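Local atomic coordinates of ribosome-associated protein Y (PSrp-1) (Clostridium acetobutylicum, PDB entry 3KA5), a protein that probably helps pair active 70S ribosomes into translationally inactive 100S dimers in stationary phase, the present chain being its C-terminal domain. Residues F29-N34 and N38-V43; L20-L25 and G49-I54. All coordinates share one frame; numbering follows the deposited sequence.

Interaction 1 of 2, residues F29-N34 and N38-V43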
loop_
_atom_site.group_PDB
_atom_site.type_symbol
_atom_site.label_atom_id
_atom_site.label_comp_id
_atom_site.label_asym_id
_atom_site.label_seq_id
_atom_site.Cartn_x
_atom_site.Cartn_y
_atom_site.Cartn_z
ATOM N N PHE B 29 -7.378 -3.016 -0.943
ATOM C CA PHE B 29 -6.228 -2.247 -1.389
ATOM C C PHE B 29 -5.334 -3.252 -2.100
ATOM O O PHE B 29 -5.457 -4.451 -1.866
ATOM C CB PHE B 29 -5.520 -1.558 -0.215
ATOM C CG PHE B 29 -4.757 -2.481 0.676
ATOM C CD1 PHE B 29 -3.451 -2.847 0.367
ATOM C CD2 PHE B 29 -5.331 -2.961 1.843
ATOM C CE1 PHE B 29 -2.722 -3.681 1.221
ATOM C CE2 PHE B 29 -4.611 -3.795 2.702
ATOM C CZ PHE B 29 -3.306 -4.152 2.388
ATOM N N PHE B 30 -4.458 -2.778 -2.973
ATOM C CA PHE B 30 -3.617 -3.693 -3.747
ATOM C C PHE B 30 -2.279 -3.025 -4.045
ATOM O O PHE B 30 -2.231 -1.934 -4.616
ATOM C CB PHE B 30 -4.372 -4.038 -5.046
ATOM C CG PHE B 30 -3.747 -5.136 -5.867
ATOM C CD1 PHE B 30 -3.885 -6.472 -5.498
ATOM C CD2 PHE B 30 -3.073 -4.834 -7.042
ATOM C CE1 PHE B 30 -3.370 -7.488 -6.305
ATOM C CE2 PHE B 30 -2.556 -5.839 -7.848
ATOM C CZ PHE B 30 -2.704 -7.166 -7.480
ATOM N N VAL B 31 -1.191 -3.674 -3.631
ATOM C CA VAL B 31 0.155 -3.151 -3.841
ATOM C C VAL B 31 0.699 -3.717 -5.143
ATOM O O VAL B 31 0.596 -4.918 -5.391
ATOM C CB VAL B 31 1.099 -3.576 -2.688
ATOM C CG1 VAL B 31 2.470 -2.948 -2.874
ATOM C CG2 VAL B 31 0.492 -3.176 -1.349
ATOM N N PHE B 32 1.282 -2.867 -5.979
ATOM C CA PHE B 32 1.816 -3.344 -7.247
ATOM C C PHE B 32 2.953 -2.482 -7.773
ATOM O O PHE B 32 3.136 -1.338 -7.354
ATOM C CB PHE B 32 0.700 -3.404 -8.298
ATOM C CG PHE B 32 0.231 -2.049 -8.774
ATOM C CD1 PHE B 32 0.525 -1.612 -10.057
ATOM C CD2 PHE B 32 -0.510 -1.216 -7.936
ATOM C CE1 PHE B 32 0.094 -0.361 -10.507
ATOM C CE2 PHE B 32 -0.947 0.038 -8.376
ATOM C CZ PHE B 32 -0.644 0.464 -9.664
ATOM N N GLN B 33 3.719 -3.051 -8.692
ATOM C CA GLN B 33 4.823 -2.342 -9.321
ATOM C C GLN B 33 4.201 -1.683 -10.545
ATOM O O GLN B 33 3.765 -2.378 -11.456
ATOM C CB GLN B 33 5.898 -3.343 -9.755
ATOM C CG GLN B 33 7.023 -2.753 -10.578
ATOM C CD GLN B 33 8.054 -2.048 -9.730
ATOM O OE1 GLN B 33 7.753 -1.068 -9.052
ATOM N NE2 GLN B 33 9.284 -2.549 -9.762
ATOM N N ASN B 34 4.133 -0.356 -10.553
ATOM C CA ASN B 34 3.545 0.366 -11.678
ATOM C C ASN B 34 4.493 0.282 -12.869
ATOM O O ASN B 34 5.626 0.753 -12.796
ATOM C CB ASN B 34 3.314 1.835 -11.306
ATOM C CG ASN B 34 2.467 2.568 -12.328
ATOM O OD1 ASN B 34 2.657 2.406 -13.530
ATOM N ND2 ASN B 34 1.532 3.386 -11.855
ATOM N N ASN B 38 7.788 2.413 -13.033
ATOM C CA ASN B 38 8.727 1.461 -12.450
ATOM C C ASN B 38 8.803 1.600 -10.930
ATOM O O ASN B 38 9.798 1.217 -10.314
ATOM C CB ASN B 38 10.127 1.655 -13.048
ATOM C CG ASN B 38 10.188 1.318 -14.527
ATOM O OD1 ASN B 38 11.219 1.508 -15.176
ATOM N ND2 ASN B 38 9.085 0.809 -15.067
ATOM N N GLU B 39 7.757 2.149 -10.322
ATOM C CA GLU B 39 7.737 2.311 -8.873
ATOM C C GLU B 39 6.541 1.603 -8.251
ATOM O O GLU B 39 5.530 1.366 -8.913
ATOM C CB GLU B 39 7.703 3.797 -8.503
ATOM C CG GLU B 39 8.847 4.608 -9.098
ATOM C CD GLU B 39 8.730 6.090 -8.802
ATOM O OE1 GLU B 39 7.605 6.546 -8.510
ATOM O OE2 GLU B 39 9.756 6.802 -8.874
ATOM N N VAL B 40 6.669 1.260 -6.975
ATOM C CA VAL B 40 5.591 0.595 -6.263
ATOM C C VAL B 40 4.505 1.618 -5.964
ATOM O O VAL B 40 4.785 2.734 -5.518
ATOM C CB VAL B 40 6.078 -0.015 -4.938
ATOM C CG1 VAL B 40 4.896 -0.485 -4.116
ATOM C CG2 VAL B 40 7.010 -1.181 -5.215
ATOM N N ASN B 41 3.268 1.228 -6.230
ATOM C CA ASN B 41 2.102 2.069 -5.996
ATOM C C ASN B 41 1.077 1.219 -5.255
ATOM O O ASN B 41 1.218 -0.003 -5.166
ATOM C CB ASN B 41 1.472 2.513 -7.317
ATOM C CG ASN B 41 2.271 3.588 -8.039
ATOM O OD1 ASN B 41 3.349 4.004 -7.606
ATOM N ND2 ASN B 41 1.731 4.045 -9.158
ATOM N N VAL B 42 0.037 1.863 -4.745
ATOM C CA VAL B 42 -1.022 1.160 -4.040
ATOM C C VAL B 42 -2.374 1.718 -4.471
ATOM O O VAL B 42 -2.604 2.924 -4.393
ATOM C CB VAL B 42 -0.888 1.334 -2.508
ATOM C CG1 VAL B 42 -1.971 0.532 -1.792
ATOM C CG2 VAL B 42 0.501 0.879 -2.051
ATOM N N VAL B 43 -3.256 0.852 -4.961
ATOM C CA VAL B 43 -4.586 1.299 -5.343
ATOM C C VAL B 43 -5.511 0.834 -4.235
ATOM O O VAL B 43 -5.222 -0.143 -3.543
ATOM C CB VAL B 43 -5.065 0.717 -6.709
ATOM C CG1 VAL B 43 -4.353 1.418 -7.849
ATOM C CG2 VAL B 43 -4.809 -0.775 -6.778
#

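Interaction 2 of 2, residues L20-L25 and G49-I54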
loop_
_atom_site.group_PDB
_atom_site.type_symbol
_atom_site.label_atom_id
_atom_site.label_comp_id
_atom_site.label_asym_id
_atom_site.label_seq_id
_atom_site.Cartn_x
_atom_site.Cartn_y
_atom_site.Cartn_z
ATOM N N LEU B 20 -8.492 -3.593 -11.547
ATOM C CA LEU B 20 -9.249 -4.768 -11.971
ATOM C C LEU B 20 -8.856 -5.976 -11.120
ATOM O O LEU B 20 -9.716 -6.702 -10.619
ATOM C CB LEU B 20 -8.973 -5.043 -13.454
ATOM C CG LEU B 20 -9.606 -6.257 -14.138
ATOM C CD1 LEU B 20 -11.114 -6.272 -13.925
ATOM C CD2 LEU B 20 -9.268 -6.202 -15.632
ATOM N N GLU B 21 -7.551 -6.178 -10.959
ATOM C CA GLU B 21 -7.029 -7.286 -10.157
ATOM C C GLU B 21 -7.506 -7.196 -8.718
ATOM O O GLU B 21 -7.883 -8.203 -8.106
ATOM C CB GLU B 21 -5.499 -7.276 -10.167
ATOM C CG GLU B 21 -4.882 -7.842 -11.421
ATOM C CD GLU B 21 -5.225 -9.302 -11.610
ATOM O OE1 GLU B 21 -5.050 -10.081 -10.653
ATOM O OE2 GLU B 21 -5.665 -9.670 -12.712
HETATM N N MSE B 22 -7.476 -5.990 -8.163
HETATM C CA MSE B 22 -7.913 -5.819 -6.788
HETATM C C MSE B 22 -9.350 -6.285 -6.642
HETATM O O MSE B 22 -9.690 -6.972 -5.681
HETATM C CB MSE B 22 -7.793 -4.355 -6.352
HETATM C CG MSE B 22 -8.326 -4.099 -4.954
HETATM SE SE MSE B 22 -8.126 -2.224 -4.496
HETATM C CE MSE B 22 -9.109 -1.456 -5.952
ATOM N N GLU B 23 -10.196 -5.928 -7.602
ATOM C CA GLU B 23 -11.594 -6.329 -7.546
ATOM C C GLU B 23 -11.813 -7.823 -7.785
ATOM O O GLU B 23 -12.600 -8.459 -7.082
ATOM C CB GLU B 23 -12.407 -5.517 -8.552
ATOM C CG GLU B 23 -12.495 -4.047 -8.199
ATOM C CD GLU B 23 -13.154 -3.823 -6.851
ATOM O OE1 GLU B 23 -14.268 -4.347 -6.645
ATOM O OE2 GLU B 23 -12.561 -3.127 -6.002
ATOM N N LEU B 24 -11.120 -8.381 -8.774
ATOM C CA LEU B 24 -11.254 -9.802 -9.096
ATOM C C LEU B 24 -10.809 -10.671 -7.930
ATOM O O LEU B 24 -11.376 -11.738 -7.690
ATOM C CB LEU B 24 -10.412 -10.151 -10.331
ATOM C CG LEU B 24 -10.861 -9.567 -11.674
ATOM C CD1 LEU B 24 -9.790 -9.815 -12.732
ATOM C CD2 LEU B 24 -12.174 -10.196 -12.090
ATOM N N LEU B 25 -9.797 -10.205 -7.206
ATOM C CA LEU B 25 -9.256 -10.943 -6.068
ATOM C C LEU B 25 -9.992 -10.671 -4.756
ATOM O O LEU B 25 -9.790 -11.379 -3.765
ATOM C CB LEU B 25 -7.774 -10.625 -5.919
ATOM C CG LEU B 25 -6.926 -11.075 -7.113
ATOM C CD1 LEU B 25 -5.536 -10.461 -7.015
ATOM C CD2 LEU B 25 -6.856 -12.605 -7.153
ATOM N N GLY B 49 -17.049 5.819 -4.359
ATOM C CA GLY B 49 -17.294 5.171 -5.633
ATOM C C GLY B 49 -16.040 5.077 -6.477
ATOM O O GLY B 49 -15.849 4.114 -7.221
ATOM N N ASN B 50 -15.177 6.082 -6.367
ATOM C CA ASN B 50 -13.943 6.097 -7.133
ATOM C C ASN B 50 -12.863 5.234 -6.490
ATOM O O ASN B 50 -13.055 4.643 -5.429
ATOM C CB ASN B 50 -13.419 7.529 -7.283
ATOM C CG ASN B 50 -14.312 8.395 -8.156
ATOM O OD1 ASN B 50 -14.556 8.082 -9.323
ATOM N ND2 ASN B 50 -14.797 9.494 -7.594
ATOM N N TYR B 51 -11.724 5.170 -7.159
ATOM C CA TYR B 51 -10.588 4.401 -6.680
ATOM C C TYR B 51 -9.457 5.383 -6.459
ATOM O O TYR B 51 -9.396 6.420 -7.118
ATOM C CB TYR B 51 -10.173 3.369 -7.732
ATOM C CG TYR B 51 -11.178 2.258 -7.935
ATOM C CD1 TYR B 51 -11.292 1.221 -7.013
ATOM C CD2 TYR B 51 -12.034 2.258 -9.036
ATOM C CE1 TYR B 51 -12.234 0.208 -7.182
ATOM C CE2 TYR B 51 -12.980 1.250 -9.212
ATOM C CZ TYR B 51 -13.073 0.230 -8.281
ATOM O OH TYR B 51 -14.009 -0.768 -8.442
ATOM N N GLY B 52 -8.569 5.060 -5.527
ATOM C CA GLY B 52 -7.441 5.925 -5.266
ATOM C C GLY B 52 -6.152 5.217 -5.628
ATOM O O GLY B 52 -6.070 3.988 -5.586
ATOM N N LEU B 53 -5.149 6.005 -5.994
ATOM C CA LEU B 53 -3.839 5.498 -6.359
ATOM C C LEU B 53 -2.821 6.276 -5.540
ATOM O O LEU B 53 -2.749 7.494 -5.638
ATOM C CB LEU B 53 -3.576 5.730 -7.846
ATOM C CG LEU B 53 -2.185 5.345 -8.352
ATOM C CD1 LEU B 53 -2.039 3.838 -8.372
ATOM C CD2 LEU B 53 -1.984 5.903 -9.746
ATOM N N ILE B 54 -2.050 5.574 -4.720
ATOM C CA ILE B 54 -1.032 6.212 -3.892
ATOM C C ILE B 54 0.321 6.035 -4.571
ATOM O O ILE B 54 0.715 4.912 -4.919
ATOM C CB ILE B 54 -0.999 5.581 -2.480
ATOM C CG1 ILE B 54 -2.395 5.663 -1.852
ATOM C CG2 ILE B 54 0.028 6.296 -1.606
ATOM C CD1 ILE B 54 -2.541 4.904 -0.548
#

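Interaction 1 of 2, residues F29-N34 and N38-V43
The Phe32 ring leans obliquely across to residues 38-43: its CE2 lies 3.6 Å from Asn41 CB and 3.7 Å from Val43 CG1, while the carbonyl O of Phe30 sits at the ring edge, in its plane. The Asn41 amide stands nearly upright to this ring, their planes 87° apart. At the neighbouring Phe30 ring, Val43 CG2 lies by the edge, near the ring plane, and touches Phe30 CB at 3.7 Å. Phe32 reaches over because its CG is wedged between backbone N and carbonyl carbon (chi1 71°), whereas Phe30 swings away towards Met22 and Leu25 of helix 15-25. On the reverse face Val31 CG1 meets Val40 CG1 at 3.7 Å, and Val31 also packs on Val42 of the second subunit. Two reciprocal pairs of backbone bonds, with a further bond from Asn34 N to Glu39 O, hold the strands. Phe30 N to Val43 O (2.8 Å) is returned by Val43 N to Phe30 O, and Asn41 N to Phe32 O (2.8 Å, 171° at the hydrogen) by Phe32 N to Asn41 O. Near the turn, Asn34 OD1 accepts a hydrogen bond from Asp36 N. This is an antiparallel beta hairpin, two of the three strands this chain contributes to the sheet.

Interaction 2 of 2, residues L20-L25 and G49-I54
Met22, a selenomethionine, runs straight out from helix 20-25 and then bends at chi3 (57°), which turns its CE onto Tyr51, 3.6 Å from CD1. Next to it Glu23 folds at chi2 (-60°), carrying its carboxylate to the outer end of the same ring. The two residues belong to the helix that lies over one face of a three-stranded antiparallel sheet, and Tyr51 rises to meet them from an edge strand of the chain. Met22 CE approaches the ring obliquely and also lies 3.7 Å from Tyr51 CE1; this is the apolar part of the contact. Val19 of the same helix also packs on Tyr51. Glu23 and Tyr51 extend toward each other from opposite directions, with Glu23 CD 3.5 Å from Tyr51 OH and the carboxylate and ring planes 56° apart. No hydrogen bond crosses between the segments; OE1 of Glu23 makes a long, weak ion pair with Lys45. The backbone of residues 51-54, Tyr51 included, pairs in parallel with a strand of the second subunit, which carries the sheet across the dimer interface. At the ring edge, close to its plane, Glu23 OE2 rests 3.6 Å from Tyr51 CE1.

Interaction 1 is the more central and more deeply buried of the two, a hairpin zipped by backbone bonds; interaction 2 is a small contact near the domain surface, made by three side chains and no hydrogen bond. They meet within one sheet. Val42 O is 2.7 Å from Ile54 N, a probable hydrogen bond joining strands 39-45 and 51-55, and Val43 CG1 packs on Leu53 CD1 at 3.4 Å. Helix 15-25 serves both, since Phe30 of the hairpin lies against Met22, which also reaches Tyr51. Each also faces the second subunit, differently: the hairpin by side-chain packing that includes stacked Phe29 rings, residues 51-54 by main-chain pairing.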